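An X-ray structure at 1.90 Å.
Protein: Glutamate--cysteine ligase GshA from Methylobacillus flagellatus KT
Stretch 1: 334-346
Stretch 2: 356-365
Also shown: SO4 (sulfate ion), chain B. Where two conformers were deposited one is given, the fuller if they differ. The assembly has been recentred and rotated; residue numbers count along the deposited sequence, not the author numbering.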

ATOM      1  N   PHE A 334      30.953  -3.421  -0.996  1.00 11.69           N
ATOM      2  CA  PHE A 334      31.592  -4.344  -1.940  1.00 12.45           C
ATOM      3  C   PHE A 334      30.637  -4.792  -3.032  1.00 12.43           C
ATOM      4  O   PHE A 334      30.976  -5.660  -3.825  1.00 13.36           O
ATOM      5  CB  PHE A 334      32.210  -5.548  -1.220  1.00 13.05           C
ATOM      6  CG  PHE A 334      33.272  -5.155  -0.253  1.00 12.18           C
ATOM      7  CD1 PHE A 334      34.420  -4.534  -0.698  1.00 16.15           C
ATOM      8  CD2 PHE A 334      33.089  -5.303   1.095  1.00 14.94           C
ATOM      9  CE1 PHE A 334      35.409  -4.125   0.196  1.00 18.04           C
ATOM     10  CE2 PHE A 334      34.069  -4.905   1.994  1.00 14.08           C
ATOM     11  CZ  PHE A 334      35.235  -4.310   1.535  1.00 15.02           C
ATOM     12  N   GLU A 335      29.466  -4.169  -3.130  1.00 11.24           N
ATOM     13  CA  GLU A 335      28.581  -4.485  -4.249  1.00 10.86           C
ATOM     14  C   GLU A 335      29.144  -3.833  -5.525  1.00 11.30           C
ATOM     15  O   GLU A 335      29.572  -2.674  -5.488  1.00 11.80           O
ATOM     16  CB  GLU A 335      27.164  -3.994  -3.973  1.00 11.20           C
ATOM     17  CG  GLU A 335      26.522  -4.645  -2.767  1.00 10.45           C
ATOM     18  CD  GLU A 335      25.008  -4.374  -2.700  1.00 12.99           C
ATOM     19  OE1 GLU A 335      24.259  -4.973  -3.502  1.00 13.31           O
ATOM     20  OE2 GLU A 335      24.588  -3.531  -1.883  1.00 13.21           O
ATOM     21  N   HIS A 336      29.170  -4.584  -6.615  1.00 11.00           N
ATOM     22  CA  HIS A 336      29.627  -4.093  -7.893  1.00 11.26           C
ATOM     23  C   HIS A 336      28.665  -4.517  -9.003  1.00 12.22           C
ATOM     24  O   HIS A 336      28.190  -5.665  -9.053  1.00 10.33           O
ATOM     25  CB  HIS A 336      30.981  -4.690  -8.266  1.00 12.70           C
ATOM     26  CG  HIS A 336      32.147  -4.122  -7.531  1.00 12.34           C
ATOM     27  ND1 HIS A 336      32.391  -4.385  -6.197  1.00 15.06           N
ATOM     28  CD2 HIS A 336      33.159  -3.324  -7.956  1.00 15.22           C
ATOM     29  CE1 HIS A 336      33.518  -3.781  -5.838  1.00 14.96           C
ATOM     30  NE2 HIS A 336      33.993  -3.115  -6.880  1.00 13.90           N
ATOM     31  N   LEU A 337      28.450  -3.604  -9.938  1.00 12.93           N
ATOM     32  CA  LEU A 337      27.854  -3.931 -11.228  1.00 13.09           C
ATOM     33  C   LEU A 337      29.004  -3.994 -12.213  1.00 13.81           C
ATOM     34  O   LEU A 337      29.520  -2.974 -12.674  1.00 13.16           O
ATOM     35  CB  LEU A 337      26.818  -2.870 -11.647  1.00 13.25           C
ATOM     36  CG  LEU A 337      26.004  -3.207 -12.909  1.00 13.14           C
ATOM     37  CD1 LEU A 337      24.940  -4.275 -12.573  1.00 16.12           C
ATOM     38  CD2 LEU A 337      25.365  -1.874 -13.487  1.00 17.02           C
ATOM     39  N   LYS A 338      29.440  -5.215 -12.497  1.00 14.97           N
ATOM     40  CA  LYS A 338      30.633  -5.469 -13.268  1.00 16.45           C
ATOM     41  C   LYS A 338      31.797  -4.732 -12.620  1.00 17.19           C
ATOM     42  O   LYS A 338      32.074  -4.989 -11.476  1.00 18.57           O
ATOM     43  CB  LYS A 338      30.423  -5.135 -14.752  1.00 17.16           C
ATOM     44  CG  LYS A 338      31.466  -5.802 -15.657  1.00 20.11           C
ATOM     45  CD  LYS A 338      31.082  -5.776 -17.129  1.00 23.38           C
ATOM     46  CE  LYS A 338      32.220  -6.353 -17.969  1.00 24.84           C
ATOM     47  NZ  LYS A 338      31.853  -6.401 -19.409  1.00 28.07           N
ATOM     48  N   ASP A 339      32.415  -3.781 -13.294  1.00 17.86           N
ATOM     49  CA  ASP A 339      33.556  -3.063 -12.713  0.50 18.22           C
ATOM     50  C   ASP A 339      33.185  -1.865 -11.829  1.00 18.40           C
ATOM     51  O   ASP A 339      34.059  -1.291 -11.204  1.00 18.12           O
ATOM     52  CB  ASP A 339      34.472  -2.583 -13.825  0.50 18.96           C
ATOM     53  CG  ASP A 339      33.731  -1.792 -14.883  0.50 19.94           C
ATOM     54  OD1 ASP A 339      32.649  -2.239 -15.340  0.50 19.28           O
ATOM     55  OD2 ASP A 339      34.238  -0.712 -15.240  0.50 26.64           O
ATOM     56  N   ALA A 340      31.907  -1.495 -11.779  1.00 16.13           N
ATOM     57  CA  ALA A 340      31.495  -0.286 -11.060  1.00 15.57           C
ATOM     58  C   ALA A 340      31.007  -0.626  -9.656  1.00 14.38           C
ATOM     59  O   ALA A 340      30.141  -1.484  -9.500  1.00 13.56           O
ATOM     60  CB  ALA A 340      30.356   0.438 -11.845  1.00 14.19           C
ATOM     61  N   VAL A 341      31.471   0.125  -8.658  1.00 13.41           N
ATOM     62  CA  VAL A 341      30.935   0.026  -7.299  1.00 12.66           C
ATOM     63  C   VAL A 341      29.460   0.515  -7.285  1.00 13.12           C
ATOM     64  O   VAL A 341      29.090   1.475  -7.996  1.00 13.43           O
ATOM     65  CB  VAL A 341      31.766   0.830  -6.337  1.00 13.32           C
ATOM     66  CG1 VAL A 341      31.076   0.921  -4.939  1.00 12.03           C
ATOM     67  CG2 VAL A 341      33.177   0.199  -6.250  1.00 13.66           C
ATOM     68  N   ALA A 342      28.621  -0.170  -6.533  1.00 11.71           N
ATOM     69  CA  ALA A 342      27.211   0.181  -6.408  1.00 11.65           C
ATOM     70  C   ALA A 342      26.843   0.247  -4.935  1.00 12.44           C
ATOM     71  O   ALA A 342      27.434  -0.471  -4.123  1.00 13.49           O
ATOM     72  CB  ALA A 342      26.344  -0.855  -7.122  1.00 10.78           C
ATOM     73  N   GLU A 343      25.860   1.096  -4.578  1.00 12.10           N
ATOM     74  CA  GLU A 343      25.353   1.146  -3.226  1.00 11.95           C
ATOM     75  C   GLU A 343      23.875   1.539  -3.229  1.00 11.93           C
ATOM     76  O   GLU A 343      23.475   2.412  -3.989  1.00 11.35           O
ATOM     77  CB  GLU A 343      26.192   2.061  -2.315  1.00 12.95           C
ATOM     78  CG  GLU A 343      26.438   3.499  -2.815  1.00 12.17           C
ATOM     79  CD  GLU A 343      27.513   4.183  -2.008  1.00 14.24           C
ATOM     80  OE1 GLU A 343      27.217   4.497  -0.826  1.00 15.32           O
ATOM     81  OE2 GLU A 343      28.647   4.375  -2.529  1.00 14.60           O
ATOM     82  N   PRO A 344      23.065   0.878  -2.393  1.00 11.47           N
ATOM     83  CA  PRO A 344      21.610   1.036  -2.503  1.00 12.21           C
ATOM     84  C   PRO A 344      21.022   2.211  -1.724  1.00 11.65           C
ATOM     85  O   PRO A 344      21.549   2.631  -0.674  1.00 12.41           O
ATOM     86  CB  PRO A 344      21.064  -0.281  -1.902  1.00 12.09           C
ATOM     87  CG  PRO A 344      22.115  -0.614  -0.871  1.00 13.00           C
ATOM     88  CD  PRO A 344      23.421  -0.283  -1.555  1.00 11.90           C
ATOM     89  N   VAL A 345      19.904   2.695  -2.265  1.00 12.02           N
ATOM     90  CA  VAL A 345      19.071   3.751  -1.682  0.50 10.82           C
ATOM     91  C   VAL A 345      17.642   3.198  -1.561  1.00 11.18           C
ATOM     92  O   VAL A 345      17.075   2.788  -2.576  1.00 12.21           O
ATOM     93  CB  VAL A 345      19.012   4.980  -2.620  0.50 10.84           C
ATOM     94  CG1 VAL A 345      18.270   6.150  -1.933  0.50 10.87           C
ATOM     95  CG2 VAL A 345      20.403   5.393  -3.091  0.50  7.99           C
ATOM     96  N   ILE A 346      17.080   3.187  -0.359  1.00 10.67           N
ATOM     97  CA  ILE A 346      15.780   2.627  -0.086  1.00 11.61           C
ATOM     98  C   ILE A 346      14.776   3.776   0.123  1.00 10.99           C
ATOM     99  O   ILE A 346      15.016   4.664   0.955  1.00 12.01           O
ATOM    100  CB  ILE A 346      15.802   1.740   1.203  1.00 11.67           C
ATOM    101  CG1 ILE A 346      16.944   0.697   1.184  1.00 15.33           C
ATOM    102  CG2 ILE A 346      14.384   1.106   1.445  1.00 11.93           C
ATOM    103  CD1 ILE A 346      17.033  -0.093   0.017  1.00 15.94           C
ATOM    104  N   GLY A 356      13.357   1.584  -4.532  1.00 12.30           N
ATOM    105  CA  GLY A 356      14.632   2.278  -4.474  1.00 13.29           C
ATOM    106  C   GLY A 356      15.488   2.027  -5.689  1.00 12.95           C
ATOM    107  O   GLY A 356      14.982   1.573  -6.735  1.00 13.34           O
ATOM    108  N   PHE A 357      16.776   2.341  -5.567  1.00 11.58           N
ATOM    109  CA  PHE A 357      17.688   2.201  -6.661  1.00 11.41           C
ATOM    110  C   PHE A 357      19.109   2.103  -6.154  1.00 11.33           C
ATOM    111  O   PHE A 357      19.383   2.486  -5.039  1.00 10.49           O
ATOM    112  CB  PHE A 357      17.526   3.362  -7.676  1.00 11.72           C
ATOM    113  CG  PHE A 357      17.786   4.724  -7.105  1.00 11.50           C
ATOM    114  CD1 PHE A 357      16.744   5.468  -6.544  1.00 16.16           C
ATOM    115  CD2 PHE A 357      19.042   5.281  -7.163  1.00 13.55           C
ATOM    116  CE1 PHE A 357      16.963   6.729  -6.044  1.00 14.32           C
ATOM    117  CE2 PHE A 357      19.306   6.562  -6.648  1.00 16.18           C
ATOM    118  CZ  PHE A 357      18.256   7.290  -6.069  1.00 16.15           C
ATOM    119  N   TYR A 358      20.003   1.550  -6.976  1.00 12.22           N
ATOM    120  CA  TYR A 358      21.435   1.630  -6.702  1.00 11.85           C
ATOM    121  C   TYR A 358      22.075   2.889  -7.293  1.00 12.18           C
ATOM    122  O   TYR A 358      21.756   3.278  -8.416  1.00 13.10           O
ATOM    123  CB  TYR A 358      22.149   0.441  -7.316  1.00 12.83           C
ATOM    124  CG  TYR A 358      22.019  -0.866  -6.556  1.00 12.16           C
ATOM    125  CD1 TYR A 358      22.839  -1.123  -5.482  1.00 12.66           C
ATOM    126  CD2 TYR A 358      21.104  -1.853  -6.948  1.00 13.18           C
ATOM    127  CE1 TYR A 358      22.787  -2.343  -4.814  1.00 12.10           C
ATOM    128  CE2 TYR A 358      21.052  -3.101  -6.267  1.00 13.42           C
ATOM    129  CZ  TYR A 358      21.899  -3.320  -5.211  1.00 12.57           C
ATOM    130  OH  TYR A 358      21.877  -4.540  -4.530  1.00 14.05           O
ATOM    131  N   ARG A 359      23.015   3.460  -6.557  1.00 12.64           N
ATOM    132  CA  ARG A 359      23.937   4.458  -7.101  1.00 13.02           C
ATOM    133  C   ARG A 359      25.152   3.683  -7.615  1.00 13.89           C
ATOM    134  O   ARG A 359      25.895   3.113  -6.817  1.00 13.13           O
ATOM    135  CB  ARG A 359      24.400   5.437  -6.033  1.00 13.72           C
ATOM    136  CG  ARG A 359      23.274   6.194  -5.283  1.00 15.23           C
ATOM    137  CD  ARG A 359      23.855   7.143  -4.247  1.00 16.42           C
ATOM    138  NE  ARG A 359      22.843   7.554  -3.262  1.00 15.89           N
ATOM    139  CZ  ARG A 359      21.851   8.417  -3.496  1.00 18.72           C
ATOM    140  NH1 ARG A 359      21.770   9.039  -4.659  1.00 19.63           N
ATOM    141  NH2 ARG A 359      20.941   8.677  -2.549  1.00 17.09           N
ATOM    142  N   VAL A 360      25.334   3.694  -8.929  1.00 12.32           N
ATOM    143  CA  VAL A 360      26.407   2.981  -9.587  1.00 13.25           C
ATOM    144  C   VAL A 360      27.468   4.025  -9.896  1.00 13.42           C
ATOM    145  O   VAL A 360      27.257   4.938 -10.714  1.00 13.15           O
ATOM    146  CB  VAL A 360      25.910   2.222 -10.856  1.00 12.00           C
ATOM    147  CG1 VAL A 360      27.093   1.463 -11.593  1.00 13.23           C
ATOM    148  CG2 VAL A 360      24.762   1.242 -10.542  1.00 12.15           C
ATOM    149  N   HIS A 361      28.582   3.931  -9.195  1.00 13.70           N
ATOM    150  CA  HIS A 361      29.670   4.919  -9.302  1.00 14.45           C
ATOM    151  C   HIS A 361      30.156   5.086 -10.740  1.00 14.49           C
ATOM    152  O   HIS A 361      30.393   4.101 -11.450  1.00 14.83           O
ATOM    153  CB  HIS A 361      30.890   4.526  -8.441  1.00 14.12           C
ATOM    154  CG  HIS A 361      30.659   4.573  -6.966  1.00 12.58           C
ATOM    155  ND1 HIS A 361      31.675   4.846  -6.074  1.00 13.37           N
ATOM    156  CD2 HIS A 361      29.566   4.300  -6.217  1.00 13.04           C
ATOM    157  CE1 HIS A 361      31.217   4.734  -4.845  1.00 15.24           C
ATOM    158  NE2 HIS A 361      29.929   4.453  -4.903  1.00 13.08           N
ATOM    159  N   THR A 362      30.314   6.343 -11.165  1.00 15.32           N
ATOM    160  CA  THR A 362      30.917   6.636 -12.472  1.00 16.68           C
ATOM    161  C   THR A 362      32.448   6.594 -12.417  1.00 17.54           C
ATOM    162  O   THR A 362      33.072   6.279 -13.403  1.00 17.79           O
ATOM    163  CB  THR A 362      30.451   7.997 -13.043  1.00 17.87           C
ATOM    164  OG1 THR A 362      30.729   9.003 -12.085  1.00 19.20           O
ATOM    165  CG2 THR A 362      28.952   8.008 -13.305  1.00 16.91           C
ATOM    166  N   SER A 363      33.056   6.914 -11.289  1.00 19.21           N
ATOM    167  CA  SER A 363      34.491   6.754 -11.124  1.00 20.62           C
ATOM    168  C   SER A 363      34.861   5.275 -11.033  1.00 21.66           C
ATOM    169  O   SER A 363      34.025   4.427 -10.685  1.00 19.76           O
ATOM    170  CB  SER A 363      34.991   7.463  -9.870  1.00 21.22           C
ATOM    171  OG  SER A 363      34.806   8.869  -9.977  1.00 25.99           O
ATOM    172  N   ARG A 364      36.131   4.991 -11.325  1.00 22.80           N
ATOM    173  CA  ARG A 364      36.641   3.600 -11.349  0.50 23.88           C
ATOM    174  C   ARG A 364      37.936   3.200 -10.607  0.50 24.50           C
ATOM    175  O   ARG A 364      38.502   2.173 -10.969  0.50 25.16           O
ATOM    176  CB  ARG A 364      36.884   3.196 -12.799  1.00 24.39           C
ATOM    177  CG  ARG A 364      35.642   3.073 -13.625  1.00 25.51           C
ATOM    178  CD  ARG A 364      34.935   1.827 -13.252  1.00 29.03           C
ATOM    179  NE  ARG A 364      33.827   1.664 -14.148  1.00 30.58           N
ATOM    180  CZ  ARG A 364      32.664   2.258 -13.980  1.00 26.22           C
ATOM    181  NH1 ARG A 364      32.444   2.996 -12.924  1.00 22.84           N
ATOM    182  NH2 ARG A 364      31.740   2.066 -14.873  1.00 24.46           N
ATOM    183  N   GLY A 365      38.408   3.928  -9.595  0.50 24.85           N
ATOM    184  CA  GLY A 365      39.638   3.501  -8.865  0.50 24.94           C
ATOM    185  C   GLY A 365      39.472   2.399  -7.806  0.50 25.33           C
ATOM    186  O   GLY A 365      38.340   2.043  -7.451  0.50 25.02           O
TER
HETATM  187  S   SO4 B 432      18.052  10.926  -2.631  1.00 21.90           S
HETATM  188  O1  SO4 B 432      18.768  10.239  -3.681  1.00 27.96           O
HETATM  189  O2  SO4 B 432      16.945  10.036  -2.474  1.00 25.53           O
HETATM  190  O3  SO4 B 432      18.813  10.997  -1.404  1.00 23.72           O
HETATM  191  O4  SO4 B 432      17.624  12.272  -3.074  1.00 22.65           O
HETATM  192  O   HOH W   1      36.719  -0.725 -11.380  1.00 42.61           O
HETATM  193  O   HOH W   2      33.518   2.143  -9.201  1.00 14.68           O
HETATM  194  O   HOH W   3      23.203   5.078  -1.750  1.00 19.62           O

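Residues 340-346 and 356-361 form neighbouring antiparallel strands, their N-to-C directions 154° apart and their axes approaching to 4.3 Å. Two hydrogen-bonded pairs hold the ladder together. In the first, Arg359 N donates to Glu343 O (2.8 Å) and Glu343 N to Arg359 O (3.0 Å); in the second, Val345 N donates to Phe357 O (2.8 Å) and Phe357 N to Val345 O (3.0 Å). Pro344 lies between them at a non-hydrogen-bonded position opposite Tyr358, so its lack of an amide proton costs this ladder nothing. A further bond from His361 N to Val341 O (2.8 Å) extends the pairing. Gly356 CA sits only 3.1 Å from Val345 O, and a CB on Gly356 would clash with that same oxygen. The first stretch also folds back on itself through a type II' turn from Leu337 to Ala340, which brings the short strand 335-337 alongside and lets Ala342 N bond to Glu335 O (2.9 Å).

On the face carrying Ala342, Pro344, Tyr358 and Val360, contacts are mainly apolar. Val360 CG1 lies 3.4 Å from Ala340 CB and 4.2 Å from Leu337 CD2, while the Tyr358 ring packs against Ala342 (CD1 to CB, 3.9 Å) and Pro344 (CE1 to CD, 3.9 Å). The ring carries its hydroxyl past the neighbouring strand to Glu335, where Tyr358 OH donates a short hydrogen bond to Glu335 OE1 (2.6 Å), giving the buried carboxylate a polar partner.

The other face, with Glu343, Val345, Phe357 and Arg359, mixes apolar and charged groups. Val345 covers one face of the Phe357 ring, its CB 4.2 Å from the ring centroid in a CH-pi contact, and its CG2 also lies over the Arg359 guanidinium, 3.3 Å from Arg359 NE. With a face against Val345, the guanidinium presents its edge to a sulfate, probably from the crystallisation liquor; Arg359 NH2 donates to SO4 O1 at 2.9 Å.

His361 uses both edge and face. Its NE2 donates to Glu343 OE2 (2.7 Å) near the ring plane, and Val341 CG1 lies over the ring, 3.8 Å from the His361 centroid.

At the exposed end, Arg364 NE and Asp339 OD2 form a salt bridge at 2.6 Å, with Ala340 CB over one face of the guanidinium. Arg364 NH1 also donates to His361 O (2.8 Å), tying the loop back to the strand end. Nearby, water 2 links the stretches by accepting from Val341 N (2.9 Å) and donating to Ser363 O (2.8 Å).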